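Local coordinates for protein putative glycosyltransferase (GalT1) (Streptococcus parasanguinis FW213, PDB 5HEA) that probably transfers sugar from a nucleotide-activated donor, as a glycosyltransferase, and is captured here as the C-terminal GT-A-type part of a longer protein, assembled as a hexamer, at residues E190-I195 / I235-E240; D269-R272 / L278-Q281. All coordinates share one frame; numbering follows the deposited sequence.

Interaction 1 of 2, residues E190-I195 / I235-E240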
loop_
_atom_site.group_PDB
_atom_site.type_symbol
_atom_site.label_atom_id
_atom_site.label_comp_id
_atom_site.label_asym_id
_atom_site.label_seq_id
_atom_site.Cartn_x
_atom_site.Cartn_y
_atom_site.Cartn_z
ATOM N N GLU A 190 -11.693 18.147 15.044
ATOM C CA GLU A 190 -12.617 17.145 15.548
ATOM C C GLU A 190 -13.553 17.786 16.572
ATOM O O GLU A 190 -14.735 17.423 16.643
ATOM C CB GLU A 190 -11.869 15.928 16.115
ATOM C CG GLU A 190 -10.990 16.180 17.360
ATOM C CD GLU A 190 -9.559 16.673 17.058
ATOM O OE1 GLU A 190 -9.226 17.002 15.894
ATOM O OE2 GLU A 190 -8.750 16.737 18.014
ATOM N N ASP A 191 -13.014 18.753 17.328
ATOM C CA ASP A 191 -13.780 19.584 18.281
ATOM C C ASP A 191 -14.869 20.359 17.550
ATOM O O ASP A 191 -16.021 20.427 18.008
ATOM C CB ASP A 191 -12.878 20.615 18.998
ATOM C CG ASP A 191 -11.982 19.999 20.071
ATOM O OD1 ASP A 191 -12.148 18.795 20.366
ATOM O OD2 ASP A 191 -11.115 20.729 20.630
ATOM N N ASP A 192 -14.468 20.954 16.424
ATOM C CA ASP A 192 -15.340 21.719 15.527
ATOM C C ASP A 192 -16.565 20.883 15.097
ATOM O O ASP A 192 -17.672 21.404 14.986
ATOM C CB ASP A 192 -14.498 22.156 14.315
ATOM C CG ASP A 192 -15.258 23.042 13.315
ATOM O OD1 ASP A 192 -16.196 23.778 13.683
ATOM O OD2 ASP A 192 -14.869 23.016 12.136
ATOM N N ALA A 193 -16.356 19.584 14.879
ATOM C CA ALA A 193 -17.408 18.677 14.414
ATOM C C ALA A 193 -18.284 18.124 15.530
ATOM O O ALA A 193 -19.305 17.494 15.255
ATOM C CB ALA A 193 -16.787 17.514 13.622
ATOM N N THR A 194 -17.919 18.377 16.786
ATOM C CA THR A 194 -18.500 17.601 17.884
ATOM C C THR A 194 -19.154 18.409 19.013
ATOM O O THR A 194 -20.253 18.073 19.456
ATOM C CB THR A 194 -17.432 16.629 18.497
ATOM O OG1 THR A 194 -16.841 15.847 17.452
ATOM C CG2 THR A 194 -18.070 15.683 19.518
ATOM N N ILE A 195 -18.470 19.446 19.492
ATOM C CA ILE A 195 -18.901 20.162 20.696
ATOM C C ILE A 195 -20.318 20.708 20.538
ATOM O O ILE A 195 -21.161 20.530 21.415
ATOM C CB ILE A 195 -17.890 21.270 21.091
ATOM C CG1 ILE A 195 -16.560 20.633 21.497
ATOM C CG2 ILE A 195 -18.412 22.100 22.256
ATOM C CD1 ILE A 195 -16.710 19.586 22.623
ATOM N N ILE A 235 -14.455 23.042 6.056
ATOM C CA ILE A 235 -15.584 23.320 5.177
ATOM C C ILE A 235 -16.722 22.349 5.443
ATOM O O ILE A 235 -17.853 22.770 5.655
ATOM C CB ILE A 235 -15.150 23.273 3.690
ATOM C CG1 ILE A 235 -14.074 24.328 3.440
ATOM C CG2 ILE A 235 -16.335 23.510 2.768
ATOM C CD1 ILE A 235 -14.509 25.713 3.903
ATOM N N SER A 236 -16.435 21.046 5.436
ATOM C CA SER A 236 -17.508 20.061 5.622
ATOM C C SER A 236 -18.158 20.139 7.021
ATOM O O SER A 236 -19.371 19.939 7.151
ATOM C CB SER A 236 -17.024 18.641 5.302
ATOM O OG SER A 236 -16.021 18.256 6.203
ATOM N N ASN A 237 -17.369 20.453 8.055
ATOM C CA ASN A 237 -17.935 20.698 9.390
ATOM C C ASN A 237 -18.964 21.823 9.387
ATOM O O ASN A 237 -20.014 21.698 9.999
ATOM C CB ASN A 237 -16.857 21.035 10.438
ATOM C CG ASN A 237 -15.997 19.834 10.809
ATOM O OD1 ASN A 237 -16.293 18.707 10.427
ATOM N ND2 ASN A 237 -14.936 20.076 11.573
ATOM N N ALA A 238 -18.637 22.941 8.738
ATOM C CA ALA A 238 -19.552 24.085 8.683
ATOM C C ALA A 238 -20.836 23.756 7.887
ATOM O O ALA A 238 -21.935 24.185 8.251
ATOM C CB ALA A 238 -18.841 25.318 8.093
ATOM N N GLU A 239 -20.692 22.992 6.809
ATOM C CA GLU A 239 -21.848 22.573 5.998
ATOM C C GLU A 239 -22.764 21.618 6.756
ATOM O O GLU A 239 -23.974 21.783 6.777
ATOM C CB GLU A 239 -21.374 21.947 4.681
ATOM C CG GLU A 239 -20.812 23.008 3.731
ATOM C CD GLU A 239 -19.972 22.441 2.599
ATOM O OE1 GLU A 239 -19.698 21.221 2.604
ATOM O OE2 GLU A 239 -19.589 23.229 1.699
ATOM N N GLU A 240 -22.173 20.619 7.393
ATOM C CA GLU A 240 -22.919 19.709 8.261
ATOM C C GLU A 240 -23.675 20.468 9.372
ATOM O O GLU A 240 -24.857 20.215 9.640
ATOM C CB GLU A 240 -21.913 18.714 8.853
ATOM C CG GLU A 240 -22.443 17.659 9.814
ATOM C CD GLU A 240 -21.310 16.744 10.283
ATOM O OE1 GLU A 240 -20.249 17.252 10.749
ATOM O OE2 GLU A 240 -21.460 15.516 10.147
#

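Interaction 2 of 2, residues D269-R272 / L278-Q281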
loop_
_atom_site.group_PDB
_atom_site.type_symbol
_atom_site.label_atom_id
_atom_site.label_comp_id
_atom_site.label_asym_id
_atom_site.label_seq_id
_atom_site.Cartn_x
_atom_site.Cartn_y
_atom_site.Cartn_z
ATOM N N ASP A 269 -6.042 29.048 0.551
ATOM C CA ASP A 269 -5.080 28.126 1.158
ATOM C C ASP A 269 -5.028 26.735 0.541
ATOM O O ASP A 269 -3.971 26.104 0.533
ATOM C CB ASP A 269 -5.285 28.028 2.660
ATOM C CG ASP A 269 -4.879 29.302 3.374
ATOM O OD1 ASP A 269 -4.092 30.079 2.785
ATOM O OD2 ASP A 269 -5.348 29.521 4.510
ATOM N N ALA A 270 -6.155 26.246 0.044
ATOM C CA ALA A 270 -6.147 24.984 -0.693
ATOM C C ALA A 270 -5.230 25.092 -1.913
ATOM O O ALA A 270 -4.447 24.182 -2.202
ATOM C CB ALA A 270 -7.570 24.604 -1.121
ATOM N N LEU A 271 -5.331 26.208 -2.631
ATOM C CA LEU A 271 -4.529 26.405 -3.829
ATOM C C LEU A 271 -3.045 26.483 -3.476
ATOM O O LEU A 271 -2.212 25.920 -4.177
ATOM C CB LEU A 271 -4.970 27.659 -4.588
ATOM C CG LEU A 271 -4.228 27.983 -5.898
ATOM C CD1 LEU A 271 -4.339 26.843 -6.901
ATOM C CD2 LEU A 271 -4.748 29.285 -6.520
ATOM N N ARG A 272 -2.722 27.185 -2.395
ATOM C CA ARG A 272 -1.343 27.278 -1.934
ATOM C C ARG A 272 -0.772 25.921 -1.562
ATOM O O ARG A 272 0.431 25.690 -1.699
ATOM C CB ARG A 272 -1.247 28.212 -0.731
ATOM C CG ARG A 272 -1.416 29.677 -1.099
ATOM C CD ARG A 272 -1.354 30.572 0.133
ATOM N NE ARG A 272 -1.537 31.976 -0.224
ATOM C CZ ARG A 272 -0.546 32.781 -0.592
ATOM N NH1 ARG A 272 0.693 32.311 -0.651
ATOM N NH2 ARG A 272 -0.794 34.049 -0.898
ATOM N N LEU A 278 -10.134 20.526 -3.945
ATOM C CA LEU A 278 -10.694 21.318 -2.857
ATOM C C LEU A 278 -10.754 22.794 -3.240
ATOM O O LEU A 278 -11.767 23.461 -3.009
ATOM C CB LEU A 278 -9.874 21.114 -1.587
ATOM C CG LEU A 278 -10.383 21.829 -0.346
ATOM C CD1 LEU A 278 -11.790 21.331 -0.010
ATOM C CD2 LEU A 278 -9.413 21.566 0.791
ATOM N N TYR A 279 -9.678 23.305 -3.841
ATOM C CA TYR A 279 -9.662 24.701 -4.279
ATOM C C TYR A 279 -10.806 24.993 -5.245
ATOM O O TYR A 279 -11.517 25.990 -5.105
ATOM C CB TYR A 279 -8.295 25.072 -4.887
ATOM C CG TYR A 279 -8.366 25.949 -6.129
ATOM C CD1 TYR A 279 -8.433 27.334 -6.029
ATOM C CD2 TYR A 279 -8.355 25.386 -7.397
ATOM C CE1 TYR A 279 -8.497 28.134 -7.169
ATOM C CE2 TYR A 279 -8.424 26.176 -8.537
ATOM C CZ TYR A 279 -8.490 27.543 -8.414
ATOM O OH TYR A 279 -8.554 28.315 -9.553
ATOM N N GLN A 280 -10.993 24.103 -6.209
ATOM C CA GLN A 280 -12.044 24.256 -7.205
ATOM C C GLN A 280 -13.421 24.320 -6.535
ATOM O O GLN A 280 -14.241 25.184 -6.865
ATOM C CB GLN A 280 -11.973 23.099 -8.213
ATOM C CG GLN A 280 -13.111 23.050 -9.230
ATOM C CD GLN A 280 -14.191 21.991 -8.916
ATOM O OE1 GLN A 280 -13.899 20.828 -8.603
ATOM N NE2 GLN A 280 -15.452 22.401 -9.020
ATOM N N GLN A 281 -13.663 23.419 -5.582
ATOM C CA GLN A 281 -14.970 23.325 -4.937
ATOM C C GLN A 281 -15.274 24.574 -4.121
ATOM O O GLN A 281 -16.363 25.148 -4.232
ATOM C CB GLN A 281 -15.069 22.053 -4.073
ATOM C CG GLN A 281 -15.193 20.750 -4.894
ATOM C CD GLN A 281 -16.599 20.532 -5.478
ATOM O OE1 GLN A 281 -17.608 20.969 -4.901
ATOM N NE2 GLN A 281 -16.667 19.848 -6.628
#

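Interaction 1 of 2, residues E190-I195 / I235-E240
N237 reaches from helix 231-247 to D192 and A193, a worked example of how one amide can tie an irregular turn to a helix. The turn also supports itself, T194 OG1 donating to E190 O at 2.8 Å. Within 235-240, I235 faces away from the turn and packs instead on helices 253-272 and 276-291, while S236 OG bonds to R187. N237 then carries the contact. With CG anti to its carbonyl carbon (chi1 -71°), the amide is directed at the turn, and ND2 donates a nearly straight bond (162° at the hydrogen) to D192 OD2 at 3.0 Å. The oxygen lies in the amide plane of N237, yet the donor sits well above the carboxylate plane, and the two flat groups are turned 72° against each other. R189 O takes a second bond from ND2, so two acceptors fix the rotation of the buried amide. On its other branch, N237 OD1 rests against A193 CB at 3.4 Å. D192 is shared: OD1 forms a salt bridge with R241, and OD2 with R262. A238 follows, packing on Y259 and R262. E239 OE2 binds K285 and Y259, and E240 OE2 pairs with K285 of the second subunit. The contact thus joins the loop between strand 171-174 and helix 195-201 to helix 231-247, against which helices 253-272 and 276-291 are packed.

Interaction 2 of 2, residues D269-R272 / L278-Q281
Y279 packs against A270 and L271 where helix 253-272 turns back into helix 276-291, a helical hairpin with a connection of only a few residues. The hairpin illustrates how a small residue brings two helices close while a larger pair fills the space beside it: A270 and Y279 have their CA atoms 5.0 Å apart, and no hydrogen bond passes between the two segments.

The tyrosine can be followed outward. Its CB lies against A270 CB, 3.9 Å away, beside the closest CA pair of the two segments. From there chi1, at 139°, stands well off a staggered value and lays the ring beside L271, both side chains pointing the same way. CD1 of Y279 then meets L271 CB at 3.8 Å, and further out CE1 meets L271 CD2 at 4.0 Å. The leucine's other methyl, CD1, is over the middle of the Y279 ring, 4.1 Å from the centroid and only 7° off the normal, a well-formed CH-pi contact. With L271 CG anti to its backbone N (chi1 -179°), the branched end runs along the ring instead of across it.

The contact continues into the assembly, for H66 of the third subunit brings its ring against Y279 at a steep angle and also packs on L271. L278 also packs on A270: both its CG and its CD2 lie 4.0 Å from A270 CB.

In the fold
Interactions 1 and 2 follow each other along the chain, and helix 231-247 of interaction 1 leads into helix 253-272 of interaction 2; their centres are 19 Å apart and their nearest atoms about 5 Å apart, without touching. I235, at the near edge of interaction 1, packs on C266 and C282, whose disulfide, with that of C267 and C283, crosslinks the two helices of interaction 2. Polar bonds serve the contact nearer the middle of the chain, whereas apolar packing serves the outer one. Both segment pairs also touch the second subunit. The E190-D191 pair in interaction 1 recalls the acidic motif of many family 2 glycosyltransferases, which would place that contact near the probable active site.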